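Local coordinates for leucine-rich repeat protein (Bacteroides thetaiotaomicron, PDB 4ECN) that is of unknown function but, as an extracellular leucine-rich repeat protein carrying DUF4458 domains, probably binds other proteins, at residues A[130-141]-A[249-260]. Numbering follows the deposited sequence.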
# COMPACT_ATOMS: atom_id res chain seq x y z
N HIS A 130 13.32 38.73 25.28
CA HIS A 130 13.26 37.66 26.26
C HIS A 130 13.39 38.20 27.66
O HIS A 130 13.98 39.26 27.87
CB HIS A 130 14.38 36.64 26.01
CG HIS A 130 14.14 35.72 24.85
ND1 HIS A 130 14.14 36.19 23.55
CD2 HIS A 130 13.96 34.38 24.84
CE1 HIS A 130 13.91 35.12 22.79
NE2 HIS A 130 13.81 34.01 23.52
N GLY A 131 12.85 37.45 28.60
CA GLY A 131 12.95 37.66 30.03
C GLY A 131 13.45 36.36 30.63
O GLY A 131 13.76 35.43 29.87
N THR A 132 13.55 36.27 31.98
CA THR A 132 14.02 35.02 32.62
C THR A 132 12.98 34.55 33.65
O THR A 132 12.14 35.33 34.09
CB THR A 132 15.43 35.16 33.22
OG1 THR A 132 15.47 36.28 34.10
CG2 THR A 132 16.51 35.30 32.14
N VAL A 133 12.98 33.23 33.98
CA VAL A 133 11.98 32.62 34.85
C VAL A 133 12.59 31.57 35.77
O VAL A 133 13.52 30.86 35.39
CB VAL A 133 10.84 31.97 33.98
CG1 VAL A 133 10.08 30.87 34.72
CG2 VAL A 133 9.87 33.02 33.47
N THR A 134 12.01 31.44 36.98
CA THR A 134 12.30 30.41 37.97
C THR A 134 10.98 29.76 38.33
O THR A 134 9.95 30.43 38.35
CB THR A 134 13.04 30.94 39.20
OG1 THR A 134 12.26 31.99 39.78
CG2 THR A 134 14.45 31.39 38.89
N PHE A 135 11.02 28.46 38.61
CA PHE A 135 9.81 27.71 38.93
C PHE A 135 9.75 27.38 40.42
O PHE A 135 10.77 27.33 41.10
CB PHE A 135 9.74 26.42 38.09
CG PHE A 135 9.68 26.75 36.62
CD1 PHE A 135 8.46 27.01 36.00
CD2 PHE A 135 10.84 26.90 35.87
CE1 PHE A 135 8.41 27.37 34.66
CE2 PHE A 135 10.79 27.25 34.53
CZ PHE A 135 9.57 27.47 33.93
N LYS A 136 8.52 27.18 40.90
CA LYS A 136 8.18 26.81 42.25
C LYS A 136 7.19 25.67 42.17
O LYS A 136 6.04 25.84 41.72
CB LYS A 136 7.63 28.02 43.01
CG LYS A 136 7.17 27.76 44.44
CD LYS A 136 6.26 28.92 44.87
CE LYS A 136 5.72 28.84 46.28
NZ LYS A 136 6.78 29.10 47.28
N LEU A 137 7.70 24.47 42.51
CA LEU A 137 6.95 23.22 42.53
C LEU A 137 6.06 23.20 43.77
O LEU A 137 6.53 23.47 44.86
CB LEU A 137 7.91 22.01 42.50
CG LEU A 137 8.57 21.63 41.18
CD1 LEU A 137 9.62 22.65 40.73
CD2 LEU A 137 9.26 20.28 41.32
N SER A 138 4.76 22.91 43.59
CA SER A 138 3.78 22.95 44.67
C SER A 138 2.83 21.76 44.62
O SER A 138 2.51 21.30 43.52
CB SER A 138 2.97 24.24 44.56
OG SER A 138 3.75 25.36 44.18
N LYS A 139 2.32 21.30 45.79
CA LYS A 139 1.34 20.21 45.87
C LYS A 139 -0.06 20.70 45.46
O LYS A 139 -0.55 21.67 46.03
CB LYS A 139 1.27 19.59 47.27
CG LYS A 139 2.50 18.84 47.74
CD LYS A 139 2.18 18.10 49.04
CE LYS A 139 3.34 17.31 49.60
NZ LYS A 139 2.96 16.54 50.81
N GLU A 140 -0.67 20.04 44.46
CA GLU A 140 -2.02 20.34 43.93
C GLU A 140 -2.83 19.04 43.90
O GLU A 140 -2.23 17.95 43.93
CB GLU A 140 -1.93 20.97 42.51
CG GLU A 140 -3.22 21.60 41.99
CD GLU A 140 -3.57 21.33 40.53
OE1 GLU A 140 -3.96 20.18 40.22
OE2 GLU A 140 -3.53 22.28 39.71
N GLY A 141 -4.16 19.16 43.87
CA GLY A 141 -5.07 18.02 43.82
C GLY A 141 -5.20 17.29 45.15
O GLY A 141 -6.31 17.05 45.63
N ASN A 249 13.74 41.70 29.46
CA ASN A 249 15.02 41.90 30.17
C ASN A 249 14.83 41.92 31.73
O ASN A 249 15.73 42.36 32.45
CB ASN A 249 15.73 43.18 29.68
CG ASN A 249 16.06 43.19 28.17
OD1 ASN A 249 16.14 42.15 27.49
ND2 ASN A 249 16.26 44.38 27.62
N LYS A 250 13.71 41.33 32.22
CA LYS A 250 13.34 41.20 33.63
C LYS A 250 13.07 39.72 34.00
O LYS A 250 12.64 38.95 33.15
CB LYS A 250 12.10 42.06 33.97
CG LYS A 250 12.26 43.57 33.76
CD LYS A 250 13.25 44.22 34.73
CE LYS A 250 13.45 45.69 34.45
NZ LYS A 250 14.29 46.35 35.49
N LEU A 251 13.30 39.36 35.28
CA LEU A 251 13.08 38.00 35.80
C LEU A 251 11.73 37.83 36.52
O LEU A 251 11.44 38.54 37.49
CB LEU A 251 14.21 37.59 36.77
CG LEU A 251 13.95 36.35 37.66
CD1 LEU A 251 14.34 35.06 36.96
CD2 LEU A 251 14.66 36.47 38.98
N THR A 252 10.97 36.84 36.09
CA THR A 252 9.72 36.44 36.73
C THR A 252 10.09 35.33 37.71
O THR A 252 10.78 34.38 37.34
CB THR A 252 8.67 36.06 35.68
OG1 THR A 252 8.47 37.17 34.79
CG2 THR A 252 7.35 35.59 36.31
N LYS A 253 9.71 35.48 38.97
CA LYS A 253 10.09 34.52 39.99
C LYS A 253 8.92 33.62 40.36
O LYS A 253 7.77 34.06 40.37
CB LYS A 253 10.62 35.26 41.24
CG LYS A 253 11.34 34.40 42.27
CD LYS A 253 11.48 35.13 43.62
CE LYS A 253 11.99 34.21 44.71
NZ LYS A 253 11.97 34.87 46.05
N ASP A 254 9.25 32.35 40.68
CA ASP A 254 8.40 31.27 41.20
C ASP A 254 7.09 31.07 40.38
O ASP A 254 5.97 31.28 40.88
CB ASP A 254 8.07 31.54 42.68
CG ASP A 254 9.28 31.36 43.58
OD1 ASP A 254 10.32 30.83 43.10
OD2 ASP A 254 9.18 31.72 44.78
N ALA A 255 7.27 30.56 39.15
CA ALA A 255 6.23 30.17 38.19
C ALA A 255 5.64 28.82 38.62
O ALA A 255 6.40 27.92 38.97
CB ALA A 255 6.84 30.10 36.79
N ASN A 256 4.31 28.68 38.64
CA ASN A 256 3.66 27.49 39.18
C ASN A 256 3.85 26.15 38.38
O ASN A 256 3.38 26.02 37.25
CB ASN A 256 2.15 27.72 39.31
CG ASN A 256 1.42 26.60 40.03
OD1 ASN A 256 0.34 26.16 39.60
ND2 ASN A 256 2.01 26.10 41.14
N VAL A 257 4.41 25.13 39.06
CA VAL A 257 4.53 23.76 38.57
C VAL A 257 3.68 22.90 39.54
O VAL A 257 4.15 22.56 40.63
CB VAL A 257 5.99 23.27 38.41
CG1 VAL A 257 6.03 21.83 37.91
CG2 VAL A 257 6.78 24.18 37.48
N PRO A 258 2.39 22.65 39.20
CA PRO A 258 1.49 21.92 40.12
C PRO A 258 1.73 20.40 40.17
O PRO A 258 1.16 19.64 39.38
CB PRO A 258 0.10 22.22 39.55
CG PRO A 258 0.32 22.43 38.11
CD PRO A 258 1.67 23.07 37.98
N ILE A 259 2.51 19.96 41.17
CA ILE A 259 2.85 18.55 41.36
C ILE A 259 1.60 17.80 41.86
O ILE A 259 0.94 18.28 42.77
CB ILE A 259 4.07 18.40 42.30
CG1 ILE A 259 5.30 19.19 41.76
CG2 ILE A 259 4.41 16.92 42.59
CD1 ILE A 259 5.81 18.82 40.35
N GLN A 260 1.29 16.65 41.24
CA GLN A 260 0.09 15.85 41.53
C GLN A 260 0.34 14.68 42.48
O GLN A 260 -0.58 14.31 43.23
CB GLN A 260 -0.48 15.28 40.23
CG GLN A 260 -0.88 16.32 39.19
CD GLN A 260 -1.96 17.26 39.66
OE1 GLN A 260 -3.03 16.84 40.12
NE2 GLN A 260 -1.71 18.56 39.52
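Phe-135 and Ala-255 pair in two parallel strands, 130-139 and 251-259, joined along their length by backbone hydrogen bonds. The tightly packed face is apolar. Phe-135 CD1 lies 3.6 Å from Ala-255 CB, and Val-257 CG2 approaches the same ring carbon obliquely. Val-133 CG1 sits over one face of the Phe-135 ring, offset toward its rim, and also meets Ala-255 CB. Further along, Leu-137 CD2 packs 3.9 Å from Ile-259 CD1.

A beta bulge shifts the register by one between Val-133 and Phe-135. Lys-253 and Asp-254 together stand opposite the single residue Thr-134, and Asp-254 has a positive phi (50°). Thr-134 holds the bulge twice. Its O accepts a hydrogen bond from Ala-255 N at 2.8 Å, and its OG1, set between backbone N and carbonyl carbon (chi1 56°), accepts one from Asp-254 N at 3.2 Å.

The solvent side and the far end are looser and more polar. Leu-251, exposed, crosses Thr-132 at about a right angle, with its CB and CD1 against Thr-132 OG1. Lys-136 CB rests 3.6 Å from Asp-254 CB, but their charged ends stop short of a salt bridge. At the far end Gln-260 NE2 donates a hydrogen bond to Glu-140 OE1 at 2.9 Å, meeting it from above the carboxylate plane. It also donates one to Pro-258 O, and Glu-140 OE2 lies against Pro-258 CB. Replacing Glu-140 by alanine would probably leave the Gln-260 amide with one anchor fewer and weaken the packing against Pro-258 CB.

The pair belongs to the mixed beta-sheet of the second DUF4458 region, in the transthyretin clan. Strand 202-212 runs antiparallel on the other edge of strand 130-139. The apolar face packs on Val-218 of strand 214-227 and Phe-244 of strand 244-246, while Phe-152 from a loop touches Leu-137 and Ile-259.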